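Local coordinates for protein glutathione S-transferase (Bombyx mori, PDB 3AY8) that probably conjugates glutathione to electrophilic compounds, acting as a homodimeric cytosolic glutathione transferase, at residues Leu100-Ala105 with Asn142-Lys147; Ser129-Leu134 with Val173-Ser178; Ser136-Leu141 with Pro181-Trp186; Thr148-Ala153 with Ile158-Ile163. One frame throughout, in Å; residues are numbered along the deposited sequence. Where two conformers were deposited one is given.

How the contacts relate
All four contacts lie in the helical C-terminal part of the chain. Helix 128-147 serves three of them, meeting helix 90-120 in contact 1, the loop 173-178 in contact 2 and helix 181-190 in contact 3; contact 4 joins loop 148-153 to helix 158-173. Contacts 1, 3 and 4 are buried, whereas contact 2 is only partly buried. Aromatic rings carry contacts 1 and 2, the first ring against ring, the second an indole against aliphatic groups of a leucine and a lysine; contact 3 is aliphatic. Contact 4 differs in centring on a buried carboxylate that binds loop backbone, directly and through a water. Trp186 NE1 of contact 3 lies 3.0 Å from its Asp160 OD1, a probable hydrogen bond.

Contact 1 (Leu100-Ala105 with Asn142-Lys147); sequences LYFDSA and NQFLEK
Phe102 and Phe144 link the helical segments 100-105 and 142-147, whose closest CA atoms, those of Phe102 and Phe144, are 11.0 Å apart, so the two rings alone make the contact between them. They reach toward each other from opposite directions and meet as a T-shaped (edge-to-face) pair, with centroids separated by 4.8 Å and planes inclined at 75°. Phe144 supplies the edge: its CE2 stands over the centre of the Phe102 ring, 3.7 Å from Phe102 CD2, and the neighbouring Phe144 CZ is 3.9 Å from Phe102 CD1. The Phe102 ring is carried out to this position by a chi1 of 168°, with CG anti to the backbone N. Arg99 makes a cation-pi contact with Phe144, while Thr137, Phe140 and Leu141 of helix 128-147 also pack on Phe102. Elsewhere the segment 100-105 belongs to the dimer interface, where Tyr101 stacks on Tyr101 of the second subunit. Both phenylalanines are buried, and the join relies on dispersion and on the weak electrostatic attraction between ring-edge hydrogens and the pi cloud they point into, which favours the steep tilt of the planes.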
loop_
_atom_site.group_PDB
_atom_site.type_symbol
_atom_site.label_atom_id
_atom_site.label_comp_id
_atom_site.label_asym_id
_atom_site.label_seq_id
_atom_site.Cartn_x
_atom_site.Cartn_y
_atom_site.Cartn_z
ATOM N N LEU A 100 4.781 -5.112 -3.937
ATOM C CA LEU A 100 3.576 -4.337 -4.260
ATOM C C LEU A 100 3.202 -3.416 -3.114
ATOM O O LEU A 100 2.920 -2.243 -3.341
ATOM C CB LEU A 100 2.392 -5.246 -4.645
ATOM C CG LEU A 100 2.522 -5.961 -6.003
ATOM C CD1 LEU A 100 1.470 -7.081 -6.162
ATOM C CD2 LEU A 100 2.440 -4.956 -7.174
ATOM N N TYR A 101 3.213 -3.931 -1.883
ATOM C CA TYR A 101 2.927 -3.084 -0.724
ATOM C C TYR A 101 4.004 -2.036 -0.517
ATOM O O TYR A 101 3.698 -0.919 -0.140
ATOM C CB TYR A 101 2.675 -3.901 0.562
ATOM C CG TYR A 101 1.320 -4.578 0.528
ATOM C CD1 TYR A 101 0.136 -3.838 0.640
ATOM C CD2 TYR A 101 1.221 -5.952 0.340
ATOM C CE1 TYR A 101 -1.112 -4.471 0.580
ATOM C CE2 TYR A 101 -0.009 -6.577 0.274
ATOM C CZ TYR A 101 -1.166 -5.840 0.392
ATOM O OH TYR A 101 -2.375 -6.499 0.321
ATOM N N PHE A 102 5.257 -2.384 -0.809
ATOM C CA PHE A 102 6.337 -1.385 -0.845
ATOM C C PHE A 102 6.033 -0.267 -1.855
ATOM O O PHE A 102 6.203 0.908 -1.544
ATOM C CB PHE A 102 7.678 -2.078 -1.120
ATOM C CG PHE A 102 8.805 -1.140 -1.454
ATOM C CD1 PHE A 102 9.594 -0.583 -0.442
ATOM C CD2 PHE A 102 9.089 -0.821 -2.779
ATOM C CE1 PHE A 102 10.639 0.280 -0.761
ATOM C CE2 PHE A 102 10.154 0.045 -3.105
ATOM C CZ PHE A 102 10.925 0.584 -2.102
ATOM N N ASP A 103 5.569 -0.625 -3.058
ATOM C CA ASP A 103 5.162 0.373 -4.045
ATOM C C ASP A 103 4.058 1.294 -3.476
ATOM O O ASP A 103 4.134 2.518 -3.594
ATOM C CB ASP A 103 4.658 -0.295 -5.339
ATOM C CG ASP A 103 4.334 0.715 -6.423
ATOM O OD1 ASP A 103 5.249 1.461 -6.836
ATOM O OD2 ASP A 103 3.168 0.780 -6.860
ATOM N N SER A 104 3.048 0.687 -2.854
ATOM C CA SER A 104 1.853 1.403 -2.416
ATOM C C SER A 104 2.057 2.216 -1.145
ATOM O O SER A 104 1.467 3.285 -1.007
ATOM C CB SER A 104 0.693 0.418 -2.201
ATOM O OG SER A 104 0.881 -0.331 -1.012
ATOM N N ALA A 105 2.873 1.703 -0.220
ATOM C CA ALA A 105 3.049 2.328 1.102
ATOM C C ALA A 105 4.270 3.237 1.227
ATOM O O ALA A 105 4.321 4.075 2.135
ATOM C CB ALA A 105 3.098 1.251 2.201
ATOM N N ASN A 142 16.972 -0.007 -4.597
ATOM C CA ASN A 142 18.278 -0.292 -5.169
ATOM C C ASN A 142 18.874 -1.594 -4.608
ATOM O O ASN A 142 19.503 -2.350 -5.343
ATOM C CB ASN A 142 19.232 0.882 -4.964
ATOM C CG ASN A 142 20.579 0.657 -5.648
ATOM O OD1 ASN A 142 20.667 0.564 -6.870
ATOM N ND2 ASN A 142 21.626 0.567 -4.856
ATOM N N GLN A 143 18.641 -1.849 -3.321
ATOM C CA GLN A 143 19.044 -3.107 -2.665
ATOM C C GLN A 143 18.250 -4.331 -3.131
ATOM O O GLN A 143 18.852 -5.387 -3.383
ATOM C CB GLN A 143 19.008 -2.996 -1.130
ATOM C CG GLN A 143 20.113 -2.106 -0.547
ATOM C CD GLN A 143 21.502 -2.451 -1.096
ATOM O OE1 GLN A 143 21.967 -3.585 -0.987
ATOM N NE2 GLN A 143 22.155 -1.473 -1.697
ATOM N N PHE A 144 16.924 -4.204 -3.263
ATOM C CA PHE A 144 16.114 -5.300 -3.843
ATOM C C PHE A 144 16.763 -5.788 -5.138
ATOM O O PHE A 144 16.887 -6.990 -5.375
ATOM C CB PHE A 144 14.672 -4.861 -4.182
ATOM C CG PHE A 144 13.873 -4.349 -3.012
ATOM C CD1 PHE A 144 14.180 -4.714 -1.700
ATOM C CD2 PHE A 144 12.777 -3.532 -3.234
ATOM C CE1 PHE A 144 13.421 -4.219 -0.625
ATOM C CE2 PHE A 144 12.013 -3.052 -2.182
ATOM C CZ PHE A 144 12.339 -3.384 -0.879
ATOM N N LEU A 145 17.188 -4.833 -5.958
ATOM C CA LEU A 145 17.719 -5.110 -7.291
ATOM C C LEU A 145 19.212 -5.490 -7.305
ATOM O O LEU A 145 19.800 -5.660 -8.369
ATOM C CB LEU A 145 17.455 -3.909 -8.202
ATOM C CG LEU A 145 15.982 -3.653 -8.522
ATOM C CD1 LEU A 145 15.791 -2.239 -9.036
ATOM C CD2 LEU A 145 15.440 -4.691 -9.524
ATOM N N GLU A 146 19.811 -5.605 -6.124
ATOM C CA GLU A 146 21.184 -6.098 -5.990
ATOM C C GLU A 146 21.165 -7.624 -5.999
ATOM O O GLU A 146 22.075 -8.264 -6.528
ATOM C CB GLU A 146 21.813 -5.588 -4.681
ATOM C CG GLU A 146 23.242 -6.107 -4.399
ATOM C CD GLU A 146 24.272 -5.531 -5.346
ATOM O OE1 GLU A 146 24.102 -4.375 -5.799
ATOM O OE2 GLU A 146 25.254 -6.235 -5.647
ATOM N N LYS A 147 20.113 -8.189 -5.414
ATOM C CA LYS A 147 19.967 -9.632 -5.253
ATOM C C LYS A 147 19.493 -10.305 -6.540
ATOM O O LYS A 147 20.057 -11.319 -6.957
ATOM C CB LYS A 147 18.988 -9.930 -4.111
ATOM C CG LYS A 147 19.306 -9.194 -2.815
ATOM C CD LYS A 147 18.274 -9.490 -1.725
ATOM C CE LYS A 147 18.710 -8.927 -0.378
ATOM N NZ LYS A 147 18.719 -7.434 -0.352
#

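Contact 2 (Ser129-Leu134 with Val173-Ser178); sequences SLKDDL and VGWDIS
Trp175 is the centre of this contact, its indole packed against Leu134 and Lys131 of the helical segment 129-134. The indole enters from the loop that follows helix 158-173, just after Gly174, the first residue to leave helical angles, with a positive phi of 110°. Leu134 lies over one face of the indole. Its CD2 sits 3.8 Å from the centroid of the six-membered ring, only 15° off the normal, a CH-pi contact, and it is 3.7 Å from Trp175 CZ2. Lys131 approaches the same benzo end obliquely: its CG is 3.6 Å from Trp175 CZ2, while Lys131 CA lies in the ring plane at the edge, 3.7 Å from Trp175 CH2. With CG anti to the backbone N (chi1 179°) and every later torsion extended, the lysine uses its first methylenes for the ring and carries its amine onward. Ile114, Leu138 and Ile170 also pack on the indole, which thereby joins three helices of the GST C-terminal domain to the loop. A serine in place of Trp175 would probably leave Leu134 CD2 without its aromatic platform and open a gap beside the first methylenes of Lys131. Farther along, Asp176 OD1 accepts from Ser178 N, an Asx turn, and also from Ser178 OG. Lys131 NZ remains 6.5 Å from Asp176 OD2, too far for a salt bridge, so any attraction between these charges is likely to be weak and the contact depends on carbon packing against the indole.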
loop_
_atom_site.group_PDB
_atom_site.type_symbol
_atom_site.label_atom_id
_atom_site.label_comp_id
_atom_site.label_asym_id
_atom_site.label_seq_id
_atom_site.Cartn_x
_atom_site.Cartn_y
_atom_site.Cartn_z
ATOM N N SER A 129 13.403 17.798 2.770
ATOM C CA SER A 129 12.879 16.688 3.587
ATOM C C SER A 129 12.178 15.605 2.751
ATOM O O SER A 129 12.356 14.400 2.971
ATOM C CB SER A 129 11.900 17.223 4.633
ATOM O OG SER A 129 10.857 17.964 3.999
ATOM N N LEU A 130 11.372 16.042 1.794
ATOM C CA LEU A 130 10.656 15.120 0.909
ATOM C C LEU A 130 11.597 14.375 -0.033
ATOM O O LEU A 130 11.376 13.192 -0.338
ATOM C CB LEU A 130 9.630 15.892 0.098
ATOM C CG LEU A 130 8.551 16.588 0.929
ATOM C CD1 LEU A 130 7.575 17.283 -0.016
ATOM C CD2 LEU A 130 7.826 15.592 1.838
ATOM N N LYS A 131 12.628 15.086 -0.499
ATOM C CA LYS A 131 13.645 14.529 -1.386
ATOM C C LYS A 131 14.410 13.434 -0.655
ATOM O O LYS A 131 14.595 12.341 -1.187
ATOM C CB LYS A 131 14.604 15.635 -1.844
ATOM C CG LYS A 131 15.737 15.188 -2.757
ATOM C CD LYS A 131 16.613 16.373 -3.189
ATOM C CE LYS A 131 17.704 15.915 -4.147
ATOM N NZ LYS A 131 18.515 17.069 -4.652
ATOM N N ASP A 132 14.854 13.735 0.564
ATOM C CA ASP A 132 15.565 12.756 1.383
ATOM C C ASP A 132 14.706 11.526 1.671
ATOM O O ASP A 132 15.202 10.402 1.666
ATOM C CB ASP A 132 15.982 13.380 2.713
ATOM C CG ASP A 132 17.005 14.480 2.550
ATOM O OD1 ASP A 132 17.522 14.690 1.428
ATOM O OD2 ASP A 132 17.282 15.157 3.557
ATOM N N ASP A 133 13.427 11.760 1.949
ATOM C CA ASP A 133 12.486 10.685 2.265
ATOM C C ASP A 133 12.361 9.734 1.075
ATOM O O ASP A 133 12.493 8.521 1.236
ATOM C CB ASP A 133 11.124 11.274 2.644
ATOM C CG ASP A 133 10.270 10.314 3.476
ATOM O OD1 ASP A 133 10.798 9.299 3.997
ATOM O OD2 ASP A 133 9.054 10.576 3.586
ATOM N N LEU A 134 12.146 10.290 -0.118
ATOM C CA LEU A 134 12.071 9.480 -1.320
ATOM C C LEU A 134 13.391 8.741 -1.589
ATOM O O LEU A 134 13.382 7.565 -1.904
ATOM C CB LEU A 134 11.662 10.313 -2.550
ATOM C CG LEU A 134 11.629 9.548 -3.888
ATOM C CD1 LEU A 134 10.715 8.301 -3.855
ATOM C CD2 LEU A 134 11.244 10.468 -5.055
ATOM N N VAL A 173 9.776 13.527 -14.086
ATOM C CA VAL A 173 9.896 14.810 -13.393
ATOM C C VAL A 173 11.368 15.249 -13.413
ATOM O O VAL A 173 11.669 16.430 -13.543
ATOM C CB VAL A 173 9.367 14.745 -11.928
ATOM C CG1 VAL A 173 9.595 16.071 -11.201
ATOM C CG2 VAL A 173 7.873 14.414 -11.902
ATOM N N GLY A 174 12.276 14.281 -13.328
ATOM C CA GLY A 174 13.699 14.568 -13.229
ATOM C C GLY A 174 14.158 14.213 -11.828
ATOM O O GLY A 174 13.906 14.949 -10.864
ATOM N N TRP A 175 14.804 13.066 -11.704
ATOM C CA TRP A 175 15.364 12.649 -10.433
ATOM C C TRP A 175 16.749 12.096 -10.718
ATOM O O TRP A 175 16.946 11.398 -11.716
ATOM C CB TRP A 175 14.489 11.599 -9.750
ATOM C CG TRP A 175 14.652 11.606 -8.264
ATOM C CD1 TRP A 175 15.435 10.774 -7.521
ATOM C CD2 TRP A 175 14.030 12.510 -7.336
ATOM N NE1 TRP A 175 15.335 11.096 -6.184
ATOM C CE2 TRP A 175 14.481 12.158 -6.044
ATOM C CE3 TRP A 175 13.129 13.575 -7.473
ATOM C CZ2 TRP A 175 14.059 12.838 -4.885
ATOM C CZ3 TRP A 175 12.713 14.257 -6.328
ATOM C CH2 TRP A 175 13.177 13.882 -5.049
ATOM N N ASP A 176 17.691 12.438 -9.848
ATOM C CA ASP A 176 19.071 11.958 -9.918
ATOM C C ASP A 176 19.139 10.618 -9.178
ATOM O O ASP A 176 19.051 10.574 -7.954
ATOM C CB ASP A 176 20.010 13.026 -9.293
ATOM C CG ASP A 176 21.459 12.539 -9.100
ATOM O OD1 ASP A 176 21.859 11.520 -9.708
ATOM O OD2 ASP A 176 22.200 13.203 -8.312
ATOM N N ILE A 177 19.275 9.533 -9.937
ATOM C CA ILE A 177 19.437 8.186 -9.380
ATOM C C ILE A 177 20.866 7.625 -9.615
ATOM O O ILE A 177 21.086 6.415 -9.558
ATOM C CB ILE A 177 18.344 7.188 -9.918
ATOM C CG1 ILE A 177 18.431 7.029 -11.443
ATOM C CG2 ILE A 177 16.923 7.617 -9.473
ATOM C CD1 ILE A 177 17.716 5.802 -11.971
ATOM N N SER A 178 21.835 8.515 -9.859
ATOM C CA SER A 178 23.239 8.100 -10.052
ATOM C C SER A 178 23.756 7.283 -8.864
ATOM O O SER A 178 24.608 6.410 -9.031
ATOM C CB SER A 178 24.146 9.312 -10.303
ATOM O OG SER A 178 24.165 10.182 -9.178
#

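Contact 3 (Ser136-Leu141 with Pro181-Trp186); sequences STLSFL and PNIQRW
Leu138 comes first along the segment 136-141 to meet helix 181-190, and it does so partly through its backbone: Leu138 O is 3.4 Å from Ile183 CD1, and its CB is 4.1 Å from the same methyl. The rest of this leucine packs on Leu107, Met167, Trp175 and Phe180. One turn later Leu141 points at the partner helix, its CA lying 7.3 Å from the CA of Ile183. This joins two helices of the all-helical C-terminal domain of the GST fold, with helix 158-173 between them in sequence, its Met167 packing on both leucines. Leu141 and Ile183 cross at about a right angle. Leu141 CD2 is 4.0 Å from Ile183 CD1, and Leu141 CG stands 4.1 Å from Ile183 CG1, so the branch point as well as a methyl of the leucine is engaged. Ile183 has CG1 anti to its carbonyl carbon (chi1 -56°) and the chain extended beyond, which brings the CD1 methyl against both leucines. Just past the segment, Asn142 OD1 accepts a hydrogen bond from Asn182 N and a weak one from Ile183 N, gripping the first turn of helix 181-190.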
loop_
_atom_site.group_PDB
_atom_site.type_symbol
_atom_site.label_atom_id
_atom_site.label_comp_id
_atom_site.label_asym_id
_atom_site.label_seq_id
_atom_site.Cartn_x
_atom_site.Cartn_y
_atom_site.Cartn_z
ATOM N N SER A 136 15.633 7.711 0.486
ATOM C CA SER A 136 15.746 6.578 1.397
ATOM C C SER A 136 14.967 5.341 0.891
ATOM O O SER A 136 15.429 4.186 1.019
ATOM C CB SER A 136 15.261 6.988 2.795
ATOM O OG SER A 136 15.048 5.838 3.596
ATOM N N THR A 137 13.792 5.590 0.313
ATOM C CA THR A 137 12.990 4.521 -0.288
ATOM C C THR A 137 13.639 4.012 -1.570
ATOM O O THR A 137 13.677 2.803 -1.811
ATOM C CB THR A 137 11.529 4.971 -0.495
ATOM O OG1 THR A 137 10.909 5.027 0.794
ATOM C CG2 THR A 137 10.746 3.971 -1.381
ATOM N N LEU A 138 14.208 4.925 -2.366
ATOM C CA LEU A 138 14.967 4.484 -3.550
ATOM C C LEU A 138 16.150 3.589 -3.194
ATOM O O LEU A 138 16.478 2.651 -3.924
ATOM C CB LEU A 138 15.435 5.680 -4.394
ATOM C CG LEU A 138 14.323 6.549 -5.010
ATOM C CD1 LEU A 138 14.919 7.588 -5.958
ATOM C CD2 LEU A 138 13.267 5.680 -5.720
ATOM N N SER A 139 16.809 3.897 -2.079
ATOM C CA SER A 139 17.960 3.114 -1.644
ATOM C C SER A 139 17.582 1.663 -1.351
ATOM O O SER A 139 18.317 0.746 -1.690
ATOM C CB SER A 139 18.623 3.765 -0.423
ATOM O OG SER A 139 19.727 2.983 -0.014
ATOM N N PHE A 140 16.421 1.479 -0.726
ATOM C CA PHE A 140 15.850 0.165 -0.455
ATOM C C PHE A 140 15.555 -0.575 -1.756
ATOM O O PHE A 140 15.893 -1.746 -1.891
ATOM C CB PHE A 140 14.564 0.315 0.348
ATOM C CG PHE A 140 14.690 -0.077 1.781
ATOM C CD1 PHE A 140 14.156 -1.281 2.227
ATOM C CD2 PHE A 140 15.328 0.759 2.694
ATOM C CE1 PHE A 140 14.261 -1.656 3.566
ATOM C CE2 PHE A 140 15.442 0.396 4.038
ATOM C CZ PHE A 140 14.902 -0.808 4.476
ATOM N N LEU A 141 14.930 0.119 -2.708
ATOM C CA LEU A 141 14.657 -0.460 -4.025
ATOM C C LEU A 141 15.971 -0.870 -4.692
ATOM O O LEU A 141 16.064 -1.930 -5.286
ATOM C CB LEU A 141 13.903 0.530 -4.925
ATOM C CG LEU A 141 13.628 0.071 -6.371
ATOM C CD1 LEU A 141 12.914 -1.330 -6.443
ATOM C CD2 LEU A 141 12.843 1.137 -7.159
ATOM N N PRO A 181 22.880 2.400 -8.963
ATOM C CA PRO A 181 23.175 1.734 -10.234
ATOM C C PRO A 181 22.238 0.560 -10.554
ATOM O O PRO A 181 22.004 0.281 -11.729
ATOM C CB PRO A 181 24.638 1.245 -10.072
ATOM C CG PRO A 181 24.939 1.329 -8.610
ATOM C CD PRO A 181 24.049 2.415 -8.056
ATOM N N ASN A 182 21.714 -0.116 -9.532
ATOM C CA ASN A 182 20.789 -1.249 -9.763
ATOM C C ASN A 182 19.435 -0.829 -10.339
ATOM O O ASN A 182 18.885 -1.524 -11.189
ATOM C CB ASN A 182 20.617 -2.112 -8.504
ATOM C CG ASN A 182 21.943 -2.708 -8.017
ATOM O OD1 ASN A 182 22.804 -3.081 -8.818
ATOM N ND2 ASN A 182 22.102 -2.798 -6.708
ATOM N N ILE A 183 18.913 0.307 -9.874
ATOM C CA ILE A 183 17.723 0.929 -10.475
ATOM C C ILE A 183 18.010 1.355 -11.920
ATOM O O ILE A 183 17.178 1.155 -12.810
ATOM C CB ILE A 183 17.190 2.157 -9.660
ATOM C CG1 ILE A 183 16.885 1.763 -8.199
ATOM C CG2 ILE A 183 15.917 2.742 -10.334
ATOM C CD1 ILE A 183 16.391 2.909 -7.313
ATOM N N GLN A 184 19.180 1.953 -12.151
ATOM C CA GLN A 184 19.582 2.351 -13.515
ATOM C C GLN A 184 19.572 1.166 -14.477
ATOM O O GLN A 184 19.073 1.277 -15.590
ATOM C CB GLN A 184 20.962 3.023 -13.517
ATOM C CG GLN A 184 20.981 4.377 -12.822
ATOM C CD GLN A 184 22.344 5.026 -12.849
ATOM O OE1 GLN A 184 23.326 4.460 -12.369
ATOM N NE2 GLN A 184 22.407 6.229 -13.391
ATOM N N ARG A 185 20.100 0.029 -14.029
ATOM C CA ARG A 185 20.100 -1.201 -14.826
ATOM C C ARG A 185 18.663 -1.686 -15.087
ATOM O O ARG A 185 18.280 -2.009 -16.219
ATOM C CB ARG A 185 20.875 -2.296 -14.088
ATOM C CG ARG A 185 20.866 -3.668 -14.798
ATOM C CD ARG A 185 21.205 -4.815 -13.843
ATOM N NE ARG A 185 20.054 -5.222 -13.029
ATOM C CZ ARG A 185 20.036 -5.300 -11.698
ATOM N NH1 ARG A 185 21.118 -4.994 -10.982
ATOM N NH2 ARG A 185 18.927 -5.695 -11.074
ATOM N N TRP A 186 17.879 -1.746 -14.019
ATOM C CA TRP A 186 16.533 -2.299 -14.082
ATOM C C TRP A 186 15.608 -1.453 -14.961
ATOM O O TRP A 186 14.784 -2.000 -15.692
ATOM C CB TRP A 186 15.997 -2.467 -12.654
ATOM C CG TRP A 186 14.523 -2.660 -12.504
ATOM C CD1 TRP A 186 13.841 -3.832 -12.587
ATOM C CD2 TRP A 186 13.552 -1.647 -12.192
ATOM N NE1 TRP A 186 12.498 -3.617 -12.354
ATOM C CE2 TRP A 186 12.296 -2.285 -12.107
ATOM C CE3 TRP A 186 13.627 -0.262 -11.974
ATOM C CZ2 TRP A 186 11.114 -1.589 -11.824
ATOM C CZ3 TRP A 186 12.460 0.433 -11.687
ATOM C CH2 TRP A 186 11.213 -0.233 -11.621
#

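Contact 4 (Thr148-Ala153 with Ile158-Ile163); sequences TKWVAA and IADTSI
A buried carboxylate, that of Asp160, is gripped by the backbone of the loop 148-153 as this chain doubles back onto the first turns of helix 158-173. Asp160 ends a Thr-x-x-Asp sequence characteristic of the N-capping box at this helix of the GST fold; its OD2 accepts from Thr157 N, while Thr157 OG1 accepts from Ala159 N. The same carboxylate also holds the loop. Val151 N donates to the syn lone pair of Asp160 OD1 at 2.8 Å, almost straight at 175°, and Trp186 NE1 binds that oxygen too. A water links Ala152 N, 3.0 Å away, to Asp160 OD2, to which it donates at 2.6 Å. With CG anti to the carbonyl carbon (chi1 -59°), the carboxylate stands at the edge of the Trp150 ring, the planes 79° apart, and OD1 lies 3.6 Å from Trp150 CE3. Replacing Asp160 by an alanine is likely to leave Val151 N and Trp186 NE1 without their acceptor and the water without its carboxylate mate. Around the carboxylate the packing is apolar: Val151 CG2 presses on Ala159 CB at 3.5 Å, tighter than usual, and Val151 meets Ile163 tip to tip, CG1 to CD1 at 4.1 Å. Arg99 of helix 90-120 covers Ala152 and Ala159, its NE bonding Val151 O. The loop is braced internally where Thr148 OG1 donates to Trp150 O at 2.6 Å, nearly along the C=O axis.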
loop_
_atom_site.group_PDB
_atom_site.type_symbol
_atom_site.label_atom_id
_atom_site.label_comp_id
_atom_site.label_asym_id
_atom_site.label_seq_id
_atom_site.Cartn_x
_atom_site.Cartn_y
_atom_site.Cartn_z
ATOM N N THR A 148 18.463 -9.732 -7.165
ATOM C CA THR A 148 17.855 -10.310 -8.372
ATOM C C THR A 148 17.812 -9.296 -9.523
ATOM O O THR A 148 17.869 -8.074 -9.292
ATOM C CB THR A 148 16.409 -10.813 -8.096
ATOM O OG1 THR A 148 15.638 -9.766 -7.502
ATOM C CG2 THR A 148 16.393 -12.020 -7.147
ATOM N N LYS A 149 17.703 -9.804 -10.751
ATOM C CA LYS A 149 17.628 -8.962 -11.948
ATOM C C LYS A 149 16.412 -8.020 -11.946
ATOM O O LYS A 149 16.531 -6.848 -12.302
ATOM C CB LYS A 149 17.618 -9.821 -13.217
ATOM C CG LYS A 149 17.760 -9.001 -14.498
ATOM C CD LYS A 149 17.682 -9.872 -15.741
ATOM C CE LYS A 149 17.911 -9.040 -17.000
ATOM N NZ LYS A 149 17.551 -9.801 -18.241
ATOM N N TRP A 150 15.260 -8.561 -11.558
ATOM C CA TRP A 150 14.002 -7.815 -11.453
ATOM C C TRP A 150 13.656 -7.625 -9.964
ATOM O O TRP A 150 14.374 -8.140 -9.110
ATOM C CB TRP A 150 12.889 -8.547 -12.218
ATOM C CG TRP A 150 13.205 -8.733 -13.692
ATOM C CD1 TRP A 150 13.849 -9.797 -14.266
ATOM C CD2 TRP A 150 12.910 -7.819 -14.763
ATOM N NE1 TRP A 150 13.961 -9.607 -15.631
ATOM C CE2 TRP A 150 13.404 -8.400 -15.959
ATOM C CE3 TRP A 150 12.292 -6.558 -14.827
ATOM C CZ2 TRP A 150 13.274 -7.775 -17.211
ATOM C CZ3 TRP A 150 12.168 -5.933 -16.066
ATOM C CH2 TRP A 150 12.659 -6.545 -17.243
ATOM N N VAL A 151 12.593 -6.878 -9.646
ATOM C CA VAL A 151 12.358 -6.467 -8.243
ATOM C C VAL A 151 12.067 -7.621 -7.279
ATOM O O VAL A 151 12.399 -7.539 -6.097
ATOM C CB VAL A 151 11.240 -5.375 -8.055
ATOM C CG1 VAL A 151 11.585 -4.065 -8.744
ATOM C CG2 VAL A 151 9.878 -5.890 -8.477
ATOM N N ALA A 152 11.441 -8.685 -7.773
ATOM C CA ALA A 152 10.940 -9.726 -6.875
ATOM C C ALA A 152 11.414 -11.125 -7.229
ATOM O O ALA A 152 11.024 -12.093 -6.568
ATOM C CB ALA A 152 9.398 -9.685 -6.811
ATOM N N ALA A 153 12.239 -11.228 -8.270
ATOM C CA ALA A 153 12.684 -12.514 -8.804
ATOM C C ALA A 153 13.691 -12.258 -9.909
ATOM O O ALA A 153 13.950 -11.104 -10.276
ATOM C CB ALA A 153 11.498 -13.324 -9.351
ATOM N N ILE A 158 4.353 -8.811 -11.844
ATOM C CA ILE A 158 3.531 -7.615 -11.682
ATOM C C ILE A 158 4.108 -6.616 -10.668
ATOM O O ILE A 158 3.714 -5.455 -10.669
ATOM C CB ILE A 158 2.034 -7.918 -11.349
ATOM C CG1 ILE A 158 1.882 -8.633 -10.005
ATOM C CG2 ILE A 158 1.354 -8.695 -12.491
ATOM C CD1 ILE A 158 0.411 -8.750 -9.565
ATOM N N ALA A 159 5.013 -7.057 -9.796
ATOM C CA ALA A 159 5.717 -6.096 -8.919
ATOM C C ALA A 159 6.573 -5.130 -9.770
ATOM O O ALA A 159 6.656 -3.935 -9.482
ATOM C CB ALA A 159 6.564 -6.822 -7.892
ATOM N N ASP A 160 7.161 -5.634 -10.849
ATOM C CA ASP A 160 7.924 -4.763 -11.765
ATOM C C ASP A 160 7.053 -3.793 -12.540
ATOM O O ASP A 160 7.438 -2.650 -12.711
ATOM C CB ASP A 160 8.783 -5.572 -12.736
ATOM C CG ASP A 160 9.769 -6.465 -12.022
ATOM O OD1 ASP A 160 10.828 -5.951 -11.583
ATOM O OD2 ASP A 160 9.481 -7.673 -11.912
ATOM N N THR A 161 5.891 -4.236 -13.017
ATOM C CA THR A 161 5.008 -3.318 -13.740
ATOM C C THR A 161 4.542 -2.149 -12.853
ATOM O O THR A 161 4.556 -1.003 -13.289
ATOM C CB THR A 161 3.839 -4.040 -14.435
ATOM O OG1 THR A 161 3.226 -4.952 -13.527
ATOM C CG2 THR A 161 4.362 -4.834 -15.659
ATOM N N SER A 162 4.174 -2.436 -11.600
ATOM C CA SER A 162 3.735 -1.383 -10.676
ATOM C C SER A 162 4.875 -0.431 -10.297
ATOM O O SER A 162 4.721 0.793 -10.340
ATOM C CB SER A 162 3.127 -2.007 -9.411
ATOM O OG SER A 162 1.844 -2.563 -9.700
ATOM N N ILE A 163 6.017 -0.998 -9.908
ATOM C CA ILE A 163 7.164 -0.195 -9.491
ATOM C C ILE A 163 7.755 0.585 -10.683
ATOM O O ILE A 163 8.173 1.722 -10.533
ATOM C CB ILE A 163 8.211 -1.059 -8.728
ATOM C CG1 ILE A 163 7.577 -1.587 -7.422
ATOM C CG2 ILE A 163 9.457 -0.255 -8.398
ATOM C CD1 ILE A 163 8.484 -2.531 -6.581
HETATM O O HOH W 1 10.092 -9.572 -10.282
#